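Local atomic coordinates of D-methionine-binding lipoprotein MetQ (Escherichia coli, PDB entry 4YAH), a protein that binds methionine and serves as the substrate-binding component of an ATP-driven D-methionine permease. Residues 90-95 and 228-233; 68-73 and 97-102; 122-127 and 196-201; 189-194 and 209-214. All coordinates share one frame; numbering follows the deposited sequence.

Contact 1: residues 90-95 and 228-233; sequences PYLDQQ and VNLIVT. With MET (methionine), chain B.
The Tyr91 ring presents one face to the bound methionine, whose CE sits over the ring centre, 3.6 Å above the plane. At the ring's hydroxyl end, OH hydrogen-bonds to Tyr69 O. With CG anti to the backbone N, chi1 (-172°) sets the ring face against CE; Tyr91 CB makes a separate contact, 3.6 Å from methionine SD. The Asn229 amide takes the other end of the ligand with both of its polar atoms. OD1 accepts from methionine N at 2.9 Å, and ND2 donates to methionine O at 2.8 Å in a nearly straight bond (166°). Replacing Tyr91 by an alanine removes the ring, and the methionine methyl would probably lose this aromatic face and Tyr69 O its hydroxyl partner.

Direct packing between helix and strand rests on Leu92. Its CD2 meets Leu230 CD1 and Val232 CG2, each at 4.1 Å; the Leu92 and Leu230 side chains cross at about a right angle. Leu92 and Val232 also touch Gln87 of strand 83-88, next to strand 229-234 in the sheet. Tyr91 and Asn229 line the methionine pocket, where Arg144, Asn202 and Thr204 also bind the ligand, in a two-lobed protein of the type II periplasmic-binding-protein kind.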
# COMPACT_ATOMS: atom_id res chain seq x y z
N PRO A 90 -4.25 -9.24 1.44
CA PRO A 90 -4.72 -9.70 0.13
C PRO A 90 -3.59 -9.76 -0.90
O PRO A 90 -3.52 -10.71 -1.69
CB PRO A 90 -5.79 -8.68 -0.24
CG PRO A 90 -6.34 -8.25 1.08
CD PRO A 90 -5.14 -8.21 2.00
N TYR A 91 -2.73 -8.76 -0.89
CA TYR A 91 -1.61 -8.71 -1.82
C TYR A 91 -0.68 -9.90 -1.58
O TYR A 91 -0.26 -10.57 -2.53
CB TYR A 91 -0.83 -7.42 -1.67
CG TYR A 91 0.23 -7.27 -2.74
CD1 TYR A 91 -0.09 -6.68 -3.96
CD2 TYR A 91 1.53 -7.72 -2.55
CE1 TYR A 91 0.86 -6.52 -4.96
CE2 TYR A 91 2.48 -7.57 -3.54
CZ TYR A 91 2.13 -6.98 -4.75
OH TYR A 91 3.05 -6.82 -5.76
N LEU A 92 -0.34 -10.12 -0.32
CA LEU A 92 0.52 -11.24 0.06
C LEU A 92 -0.06 -12.56 -0.46
O LEU A 92 0.63 -13.34 -1.12
CB LEU A 92 0.69 -11.29 1.57
CG LEU A 92 1.46 -12.51 2.10
CD1 LEU A 92 2.86 -12.52 1.49
CD2 LEU A 92 1.51 -12.44 3.61
N ASP A 93 -1.33 -12.80 -0.16
CA ASP A 93 -2.01 -14.02 -0.58
C ASP A 93 -1.98 -14.22 -2.09
O ASP A 93 -1.76 -15.33 -2.57
CB ASP A 93 -3.46 -14.02 -0.10
CG ASP A 93 -3.57 -14.12 1.42
OD1 ASP A 93 -2.56 -14.46 2.07
OD2 ASP A 93 -4.66 -13.86 1.95
N GLN A 94 -2.18 -13.14 -2.83
CA GLN A 94 -2.14 -13.20 -4.28
C GLN A 94 -0.73 -13.54 -4.79
O GLN A 94 -0.57 -14.26 -5.78
CB GLN A 94 -2.60 -11.85 -4.85
CG GLN A 94 -2.79 -11.85 -6.34
CD GLN A 94 -3.94 -12.74 -6.76
OE1 GLN A 94 -4.98 -12.76 -6.10
NE2 GLN A 94 -3.75 -13.49 -7.83
N GLN A 95 0.27 -13.01 -4.10
CA GLN A 95 1.67 -13.28 -4.42
C GLN A 95 2.01 -14.76 -4.17
O GLN A 95 2.74 -15.37 -4.95
CB GLN A 95 2.59 -12.38 -3.59
CG GLN A 95 2.60 -10.91 -4.04
CD GLN A 95 3.61 -10.65 -5.11
OE1 GLN A 95 4.81 -10.55 -4.83
NE2 GLN A 95 3.15 -10.53 -6.34
N VAL A 228 -4.78 -3.71 6.11
CA VAL A 228 -3.69 -3.40 7.02
C VAL A 228 -2.40 -3.96 6.41
O VAL A 228 -2.38 -5.08 5.89
CB VAL A 228 -3.93 -3.95 8.44
CG1 VAL A 228 -3.90 -5.48 8.46
CG2 VAL A 228 -2.94 -3.35 9.41
N ASN A 229 -1.34 -3.16 6.42
CA ASN A 229 -0.05 -3.59 5.89
C ASN A 229 0.64 -4.50 6.92
O ASN A 229 0.25 -4.53 8.09
CB ASN A 229 0.83 -2.38 5.54
CG ASN A 229 0.42 -1.69 4.25
OD1 ASN A 229 1.25 -1.07 3.59
ND2 ASN A 229 -0.88 -1.77 3.89
N LEU A 230 1.70 -5.18 6.47
CA LEU A 230 2.30 -6.28 7.21
C LEU A 230 3.82 -6.20 7.17
O LEU A 230 4.40 -5.69 6.22
CB LEU A 230 1.89 -7.62 6.59
CG LEU A 230 0.40 -7.84 6.34
CD1 LEU A 230 0.25 -9.03 5.40
CD2 LEU A 230 -0.30 -8.09 7.65
N ILE A 231 4.44 -6.77 8.20
CA ILE A 231 5.84 -7.17 8.15
C ILE A 231 5.79 -8.63 7.79
O ILE A 231 5.02 -9.40 8.39
CB ILE A 231 6.57 -6.94 9.47
CG1 ILE A 231 6.58 -5.44 9.79
CG2 ILE A 231 8.02 -7.46 9.41
CD1 ILE A 231 6.82 -5.10 11.24
N VAL A 232 6.55 -9.00 6.76
CA VAL A 232 6.52 -10.32 6.17
C VAL A 232 7.92 -10.91 6.10
O VAL A 232 8.88 -10.21 5.78
CB VAL A 232 5.91 -10.26 4.78
CG1 VAL A 232 6.01 -11.58 4.07
CG2 VAL A 232 4.46 -9.86 4.88
N THR A 233 8.01 -12.21 6.39
CA THR A 233 9.27 -12.96 6.30
C THR A 233 9.04 -14.22 5.50
O THR A 233 7.93 -14.50 5.07
CB THR A 233 9.83 -13.37 7.67
OG1 THR A 233 8.96 -14.35 8.27
CG2 THR A 233 9.95 -12.17 8.59
N MET B . 0.97 0.52 1.24
CA MET B . 0.09 -0.04 0.22
C MET B . -1.35 0.22 0.61
O MET B . -1.71 -0.07 1.76
CB MET B . 0.32 -1.54 0.05
CG MET B . -0.42 -2.17 -1.12
SD MET B . -0.15 -3.94 -1.30
CE MET B . 1.52 -3.95 -1.95
OXT MET B . -2.15 0.70 -0.22

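Contact 2: residues 68-73 and 97-102; sequences DYVLPN and KDRGYK. With MET (methionine), chain B.
This contact joins the start of helix 71-78, with the loop before it, to the end of helix 89-99, beside the methionine pocket of a periplasmic-binding-protein fold. Asn73 and Tyr101 make its inner part: Asn73 CB lies 3.6 Å from Tyr101 CE2. The Tyr101 ring is covered on both faces near the rim, by Arg99 CB on one and, more loosely, by Asn73 O on the opposite one. The polar end of Asn73 is engaged by neighbours, its ND2 hydrogen-bonding to Gln95 OE1 and Gln87 OE1.

Further out, the Arg99 chain bends at chi2 and chi3 (-64° and -56°), which folds its guanidinium back over Tyr101 OH, 3.0 Å above the guanidinium plane. The angle between these groups is poor for a hydrogen bond; NH1 forms a salt bridge with Glu74 OE2. Val70 CG1 meets the guanidinium edge, 3.8 Å from NH1. Gly100, with positive phi, takes the chain out of the helix.

On the ligand side, the Tyr69 ring places one face under methionine CE, which is centred 3.5 Å above the plane, while OH hydrogen-bonds with Thr204 OG1. A serine in place of Tyr69 would probably open a gap beside the thioether methyl and deprive Thr204 of a partner. Asp68, ahead of the turn leading into the helix, makes capping bonds through OD2 to Val70 N and Leu71 N. A water in the Tyr101 ring plane bridges the segments, accepting from Tyr101 OH at 2.8 Å and donating to Val70 O at 2.9 Å.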
# COMPACT_ATOMS: atom_id res chain seq x y z
N ASP A 68 8.88 -0.36 -6.00
CA ASP A 68 7.88 -1.17 -6.66
C ASP A 68 7.39 -2.22 -5.70
O ASP A 68 7.95 -2.39 -4.61
CB ASP A 68 8.46 -1.83 -7.90
CG ASP A 68 9.28 -3.06 -7.56
OD1 ASP A 68 10.35 -2.89 -6.94
OD2 ASP A 68 8.86 -4.19 -7.90
N TYR A 69 6.35 -2.93 -6.10
CA TYR A 69 5.69 -3.89 -5.24
C TYR A 69 6.03 -5.34 -5.57
O TYR A 69 5.50 -6.26 -4.93
CB TYR A 69 4.18 -3.69 -5.35
CG TYR A 69 3.59 -2.50 -4.62
CD1 TYR A 69 4.24 -1.88 -3.57
CD2 TYR A 69 2.32 -2.04 -4.95
CE1 TYR A 69 3.66 -0.85 -2.87
CE2 TYR A 69 1.73 -1.01 -4.26
CZ TYR A 69 2.39 -0.42 -3.24
OH TYR A 69 1.76 0.61 -2.58
N VAL A 70 6.89 -5.56 -6.55
CA VAL A 70 7.24 -6.91 -6.98
C VAL A 70 8.60 -7.34 -6.43
O VAL A 70 8.74 -8.41 -5.80
CB VAL A 70 7.24 -7.00 -8.52
CG1 VAL A 70 7.68 -8.39 -9.01
CG2 VAL A 70 5.83 -6.66 -9.04
N LEU A 71 9.61 -6.51 -6.62
CA LEU A 71 10.97 -6.90 -6.22
C LEU A 71 11.14 -7.15 -4.71
O LEU A 71 11.98 -7.97 -4.33
CB LEU A 71 11.97 -5.84 -6.66
CG LEU A 71 12.06 -5.63 -8.18
CD1 LEU A 71 13.11 -4.56 -8.52
CD2 LEU A 71 12.36 -6.93 -8.88
N PRO A 72 10.38 -6.46 -3.84
CA PRO A 72 10.64 -6.76 -2.43
C PRO A 72 10.33 -8.21 -2.02
O PRO A 72 11.03 -8.77 -1.17
CB PRO A 72 9.73 -5.79 -1.68
CG PRO A 72 9.53 -4.65 -2.65
CD PRO A 72 9.52 -5.27 -4.01
N ASN A 73 9.29 -8.81 -2.60
CA ASN A 73 9.00 -10.20 -2.28
C ASN A 73 10.00 -11.16 -2.96
O ASN A 73 10.34 -12.19 -2.38
CB ASN A 73 7.56 -10.56 -2.66
CG ASN A 73 6.58 -10.15 -1.60
OD1 ASN A 73 6.93 -9.94 -0.43
ND2 ASN A 73 5.32 -10.03 -1.99
N LYS A 97 -0.08 -17.24 -4.38
CA LYS A 97 -0.75 -17.96 -5.47
C LYS A 97 0.01 -17.80 -6.78
O LYS A 97 0.28 -18.78 -7.47
CB LYS A 97 -2.19 -17.47 -5.66
CG LYS A 97 -3.20 -18.01 -4.67
CD LYS A 97 -4.62 -17.69 -5.11
CE LYS A 97 -5.65 -18.41 -4.25
NZ LYS A 97 -7.05 -18.26 -4.77
N ASP A 98 0.34 -16.56 -7.13
CA ASP A 98 0.90 -16.28 -8.45
C ASP A 98 2.38 -16.59 -8.58
O ASP A 98 2.82 -16.95 -9.67
CB ASP A 98 0.65 -14.82 -8.82
CG ASP A 98 -0.82 -14.53 -9.11
OD1 ASP A 98 -1.58 -15.48 -9.40
OD2 ASP A 98 -1.20 -13.35 -9.05
N ARG A 99 3.15 -16.47 -7.49
CA ARG A 99 4.61 -16.64 -7.55
C ARG A 99 5.10 -17.86 -6.78
O ARG A 99 6.22 -18.29 -6.96
CB ARG A 99 5.32 -15.40 -7.00
CG ARG A 99 4.97 -14.09 -7.72
CD ARG A 99 5.40 -14.08 -9.18
NE ARG A 99 6.83 -14.36 -9.35
CZ ARG A 99 7.79 -13.43 -9.33
NH1 ARG A 99 7.50 -12.15 -9.13
NH2 ARG A 99 9.05 -13.79 -9.50
N GLY A 100 4.26 -18.40 -5.91
CA GLY A 100 4.57 -19.65 -5.25
C GLY A 100 5.54 -19.50 -4.09
O GLY A 100 6.13 -20.49 -3.64
N TYR A 101 5.70 -18.27 -3.60
CA TYR A 101 6.56 -18.00 -2.44
C TYR A 101 6.03 -18.66 -1.17
O TYR A 101 4.83 -18.92 -1.05
CB TYR A 101 6.67 -16.50 -2.16
CG TYR A 101 7.11 -15.62 -3.28
CD1 TYR A 101 8.20 -15.96 -4.07
CD2 TYR A 101 6.44 -14.42 -3.52
CE1 TYR A 101 8.61 -15.12 -5.09
CE2 TYR A 101 6.85 -13.58 -4.54
CZ TYR A 101 7.94 -13.93 -5.32
OH TYR A 101 8.35 -13.11 -6.33
N LYS A 102 6.93 -18.90 -0.21
CA LYS A 102 6.53 -19.35 1.12
C LYS A 102 6.82 -18.25 2.13
O LYS A 102 7.81 -18.27 2.86
CB LYS A 102 7.25 -20.66 1.48
CG LYS A 102 6.89 -21.82 0.56
CD LYS A 102 5.38 -22.10 0.55
CE LYS A 102 5.04 -23.35 -0.25
NZ LYS A 102 5.61 -24.59 0.35
N MET B . 0.97 0.52 1.24
CA MET B . 0.09 -0.04 0.22
C MET B . -1.35 0.22 0.61
O MET B . -1.71 -0.07 1.76
CB MET B . 0.32 -1.54 0.05
CG MET B . -0.42 -2.17 -1.12
SD MET B . -0.15 -3.94 -1.30
CE MET B . 1.52 -3.95 -1.95
OXT MET B . -2.15 0.70 -0.22
O HOH W 1 6.99 -10.69 -6.29

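Contact 3: residues 122-127 and 196-201; sequences KSLDEL and IALAVI
Leu127 and Ala197 bring the backbones nearest, with 7.2 Å between their CA atoms, and no hydrogen bond joins the 3-10 turn 124-126 and its flanks to strand 196-201. The strand is locally irregular there: Ala197 has psi -18° rather than an extended value, and the consecutive residues Ala197 and Leu198 both direct CB toward the turn. Leu127, with CG anti to its own N (chi1 -171°), sends its two branches to these two residues. CD1 reaches Ala197 CB at 3.8 Å, and CD2 comes to 4.4 Å from Leu198 CD2. Leu124 approaches that same Leu198 methyl with its CD2, at 4.3 Å. Phe219 of strand 219-220 touches Leu124 and Leu198, while Leu177 packs on Leu127.

The turn holds its own shape. Ser123 OG accepts from Asp125 N at 2.8 Å, forming an ST turn, and Lys122 N donates to Glu126 OE2 at 2.8 Å from well above the carboxylate plane. Backbone bonds from Glu126 N to Ser123 O and from Leu127 N to Leu124 O complete it. These polar bonds stay within the turn, and what crosses to the central strand of the five-stranded sheet is methyl-to-methyl packing, fixed by shape rather than by directed bonds.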
# COMPACT_ATOMS: atom_id res chain seq x y z
N LYS A 122 -11.78 18.96 -9.08
CA LYS A 122 -11.82 19.04 -7.63
C LYS A 122 -12.98 18.23 -7.06
O LYS A 122 -13.05 18.00 -5.86
CB LYS A 122 -11.95 20.50 -7.17
CG LYS A 122 -10.62 21.25 -7.03
CD LYS A 122 -10.52 22.45 -7.95
CE LYS A 122 -11.65 23.46 -7.74
NZ LYS A 122 -11.41 24.75 -8.46
N SER A 123 -13.89 17.81 -7.93
CA SER A 123 -15.10 17.12 -7.50
C SER A 123 -15.61 16.21 -8.60
O SER A 123 -15.36 16.46 -9.79
CB SER A 123 -16.18 18.14 -7.13
OG SER A 123 -17.47 17.65 -7.43
N LEU A 124 -16.36 15.18 -8.22
CA LEU A 124 -16.92 14.28 -9.21
C LEU A 124 -17.97 14.99 -10.06
O LEU A 124 -18.31 14.52 -11.14
CB LEU A 124 -17.53 13.04 -8.54
CG LEU A 124 -16.48 12.15 -7.85
CD1 LEU A 124 -17.13 10.91 -7.25
CD2 LEU A 124 -15.33 11.76 -8.80
N ASP A 125 -18.46 16.14 -9.59
CA ASP A 125 -19.38 16.96 -10.39
C ASP A 125 -18.75 17.36 -11.72
O ASP A 125 -19.45 17.64 -12.69
CB ASP A 125 -19.76 18.25 -9.66
CG ASP A 125 -20.70 18.01 -8.50
OD1 ASP A 125 -21.25 16.90 -8.38
OD2 ASP A 125 -20.90 18.97 -7.71
N GLU A 126 -17.41 17.43 -11.73
CA GLU A 126 -16.67 17.88 -12.91
C GLU A 126 -16.18 16.75 -13.80
O GLU A 126 -15.54 17.00 -14.82
CB GLU A 126 -15.44 18.69 -12.51
CG GLU A 126 -15.65 19.88 -11.61
CD GLU A 126 -14.31 20.39 -11.08
OE1 GLU A 126 -13.46 20.83 -11.88
OE2 GLU A 126 -14.07 20.31 -9.86
N LEU A 127 -16.42 15.50 -13.41
CA LEU A 127 -15.90 14.38 -14.17
C LEU A 127 -16.67 14.19 -15.48
O LEU A 127 -17.83 13.78 -15.48
CB LEU A 127 -15.94 13.10 -13.32
CG LEU A 127 -15.24 11.87 -13.88
CD1 LEU A 127 -13.74 12.12 -14.04
CD2 LEU A 127 -15.48 10.69 -12.97
N ILE A 196 -5.82 11.73 -18.30
CA ILE A 196 -6.15 11.13 -17.00
C ILE A 196 -6.81 12.15 -16.08
O ILE A 196 -6.17 13.08 -15.58
CB ILE A 196 -4.89 10.55 -16.33
CG1 ILE A 196 -4.25 9.47 -17.22
CG2 ILE A 196 -5.21 10.02 -14.95
CD1 ILE A 196 -5.06 8.24 -17.40
N ALA A 197 -8.11 11.96 -15.85
CA ALA A 197 -8.91 12.89 -15.08
C ALA A 197 -8.94 12.60 -13.60
O ALA A 197 -9.28 13.47 -12.79
CB ALA A 197 -10.34 12.90 -15.63
N LEU A 198 -8.57 11.37 -13.25
CA LEU A 198 -8.74 10.86 -11.91
C LEU A 198 -7.82 9.65 -11.77
O LEU A 198 -7.68 8.88 -12.71
CB LEU A 198 -10.21 10.48 -11.69
CG LEU A 198 -10.65 9.94 -10.34
CD1 LEU A 198 -10.52 11.00 -9.26
CD2 LEU A 198 -12.11 9.47 -10.46
N ALA A 199 -7.18 9.53 -10.61
CA ALA A 199 -6.34 8.36 -10.32
C ALA A 199 -6.54 7.88 -8.89
O ALA A 199 -6.52 8.68 -7.95
CB ALA A 199 -4.87 8.68 -10.55
N VAL A 200 -6.69 6.57 -8.72
CA VAL A 200 -6.70 5.97 -7.39
C VAL A 200 -5.27 5.52 -7.12
O VAL A 200 -4.74 4.69 -7.84
CB VAL A 200 -7.68 4.79 -7.29
CG1 VAL A 200 -7.64 4.19 -5.91
CG2 VAL A 200 -9.09 5.27 -7.60
N ILE A 201 -4.67 6.09 -6.09
CA ILE A 201 -3.23 5.97 -5.86
C ILE A 201 -2.93 5.51 -4.44
O ILE A 201 -3.39 6.11 -3.48
CB ILE A 201 -2.49 7.31 -6.08
CG1 ILE A 201 -2.95 7.96 -7.39
CG2 ILE A 201 -0.99 7.09 -6.08
CD1 ILE A 201 -2.24 9.29 -7.74

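Contact 4: residues 189-194 and 209-214; sequences RSLDDA and IGLTPA
Leu191 CG and Leu211 CG each lie beside their backbone N (chi1 -69° and -57°), whereas Ile209 CG1 stands between N and the carbonyl carbon (chi1 55°); these torsions start each chain toward the other segment, and extended chi2 settings carry the three CD1 methyls to their meeting point. A beta turn faces a helix C-cap. Ser190 to Asp193 form a type I beta turn, closed by Asp193 N to Ser190 O at 3.0 Å. On the other side, Gly210, with positive phi, is the C-prime residue of a Schellman motif ending the preceding helix. Ile209 and Leu211 flank this glycine, and both direct CB toward residues 189-194. Thr212 follows as the N-cap of helix 213-216.

The contact therefore joins the turn leading into strand 196-201 to the link between two short helices, in the part of the fold containing the five-stranded sheet. Leu191 also packs on Ala199 and Ile201 of that strand, and Leu211 on Tyr117 of strand 115-117, so the apolar cluster continues onto the sheet. Ile209 is exposed and forms the outer side of the contact. The bridging group is one methyl, Leu191 CD1: it meets Leu211 CD1 tip to tip at 3.9 Å and Ile209 CD1, across an oblique approach, at 4.0 Å.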
# COMPACT_ATOMS: atom_id res chain seq x y z
N ARG A 189 2.71 9.98 -11.54
CA ARG A 189 3.01 10.73 -12.77
C ARG A 189 1.81 10.68 -13.74
O ARG A 189 1.68 11.54 -14.61
CB ARG A 189 4.26 10.20 -13.45
CG ARG A 189 4.13 8.83 -14.07
CD ARG A 189 5.45 8.37 -14.67
NE ARG A 189 6.39 7.95 -13.64
CZ ARG A 189 7.63 7.54 -13.90
NH1 ARG A 189 8.09 7.51 -15.15
NH2 ARG A 189 8.42 7.17 -12.91
N SER A 190 0.93 9.69 -13.57
CA SER A 190 -0.23 9.55 -14.47
C SER A 190 -1.16 10.77 -14.37
O SER A 190 -1.91 11.09 -15.31
CB SER A 190 -1.01 8.25 -14.16
OG SER A 190 -1.91 8.41 -13.08
N LEU A 191 -1.11 11.46 -13.24
CA LEU A 191 -1.97 12.62 -13.01
C LEU A 191 -1.74 13.74 -14.01
O LEU A 191 -2.64 14.53 -14.27
CB LEU A 191 -1.74 13.19 -11.62
CG LEU A 191 -2.21 12.34 -10.44
CD1 LEU A 191 -1.69 12.92 -9.16
CD2 LEU A 191 -3.75 12.24 -10.42
N ASP A 192 -0.52 13.83 -14.54
CA ASP A 192 -0.17 14.87 -15.50
C ASP A 192 -0.50 14.47 -16.94
O ASP A 192 -0.38 15.30 -17.84
CB ASP A 192 1.33 15.20 -15.41
CG ASP A 192 1.74 15.77 -14.05
OD1 ASP A 192 1.08 16.71 -13.57
OD2 ASP A 192 2.77 15.29 -13.47
N ASP A 193 -0.85 13.21 -17.18
CA ASP A 193 -1.19 12.77 -18.53
C ASP A 193 -2.42 13.54 -19.01
O ASP A 193 -3.36 13.77 -18.23
CB ASP A 193 -1.46 11.27 -18.57
CG ASP A 193 -1.74 10.76 -19.98
OD1 ASP A 193 -0.80 10.28 -20.64
OD2 ASP A 193 -2.91 10.83 -20.42
N ALA A 194 -2.43 13.92 -20.28
CA ALA A 194 -3.44 14.83 -20.79
C ALA A 194 -4.84 14.27 -20.68
O ALA A 194 -5.80 15.03 -20.60
CB ALA A 194 -3.13 15.20 -22.24
N ILE A 209 4.82 12.54 -4.03
CA ILE A 209 4.62 13.88 -4.59
C ILE A 209 3.78 14.76 -3.66
O ILE A 209 3.15 15.73 -4.09
CB ILE A 209 3.98 13.80 -5.98
CG1 ILE A 209 2.69 13.00 -5.94
CG2 ILE A 209 4.98 13.15 -6.94
CD1 ILE A 209 1.81 13.22 -7.17
N GLY A 210 3.81 14.43 -2.37
CA GLY A 210 3.30 15.33 -1.35
C GLY A 210 1.79 15.37 -1.21
O GLY A 210 1.23 16.33 -0.68
N LEU A 211 1.13 14.32 -1.69
CA LEU A 211 -0.32 14.19 -1.58
C LEU A 211 -0.69 13.26 -0.44
O LEU A 211 -0.02 12.26 -0.20
CB LEU A 211 -0.92 13.67 -2.88
CG LEU A 211 -0.62 14.47 -4.13
CD1 LEU A 211 -1.24 13.79 -5.35
CD2 LEU A 211 -1.13 15.87 -3.98
N THR A 212 -1.76 13.61 0.27
CA THR A 212 -2.35 12.73 1.27
C THR A 212 -3.86 12.70 1.11
O THR A 212 -4.45 13.64 0.59
CB THR A 212 -2.05 13.16 2.72
OG1 THR A 212 -2.66 14.43 2.98
CG2 THR A 212 -0.56 13.22 2.97
N PRO A 213 -4.50 11.62 1.57
CA PRO A 213 -5.95 11.56 1.40
C PRO A 213 -6.68 12.74 2.01
O PRO A 213 -7.58 13.29 1.37
CB PRO A 213 -6.32 10.24 2.10
CG PRO A 213 -5.12 9.38 1.85
CD PRO A 213 -3.95 10.32 2.01
N ALA A 214 -6.32 13.14 3.23
CA ALA A 214 -7.13 14.15 3.91
C ALA A 214 -6.98 15.51 3.25
O ALA A 214 -7.91 16.31 3.26
CB ALA A 214 -6.77 14.25 5.36

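In the fold
Contacts 1 and 2 share helix 89-99, have centres 9 Å apart and both touch the bound methionine. Contacts 3 and 4, centres about 11 Å apart, meet through segments 189-194 and 196-201, where helix 187-190 leads into strand 196-201. Within each of these pairs the segments interleave along the chain. Contact 2 closes before contacts 3 and 4 open, and both of these fall between the two segments of contact 1. Strand 229-234 of contact 1 thus returns to the six-stranded sheet after the chain has built most of the five-stranded one. Contacts 1 and 3 have centres 29 Å apart, on opposite sides of the chain's centre. This two-sheet layout suits a binding protein that holds its ligand between two lobes.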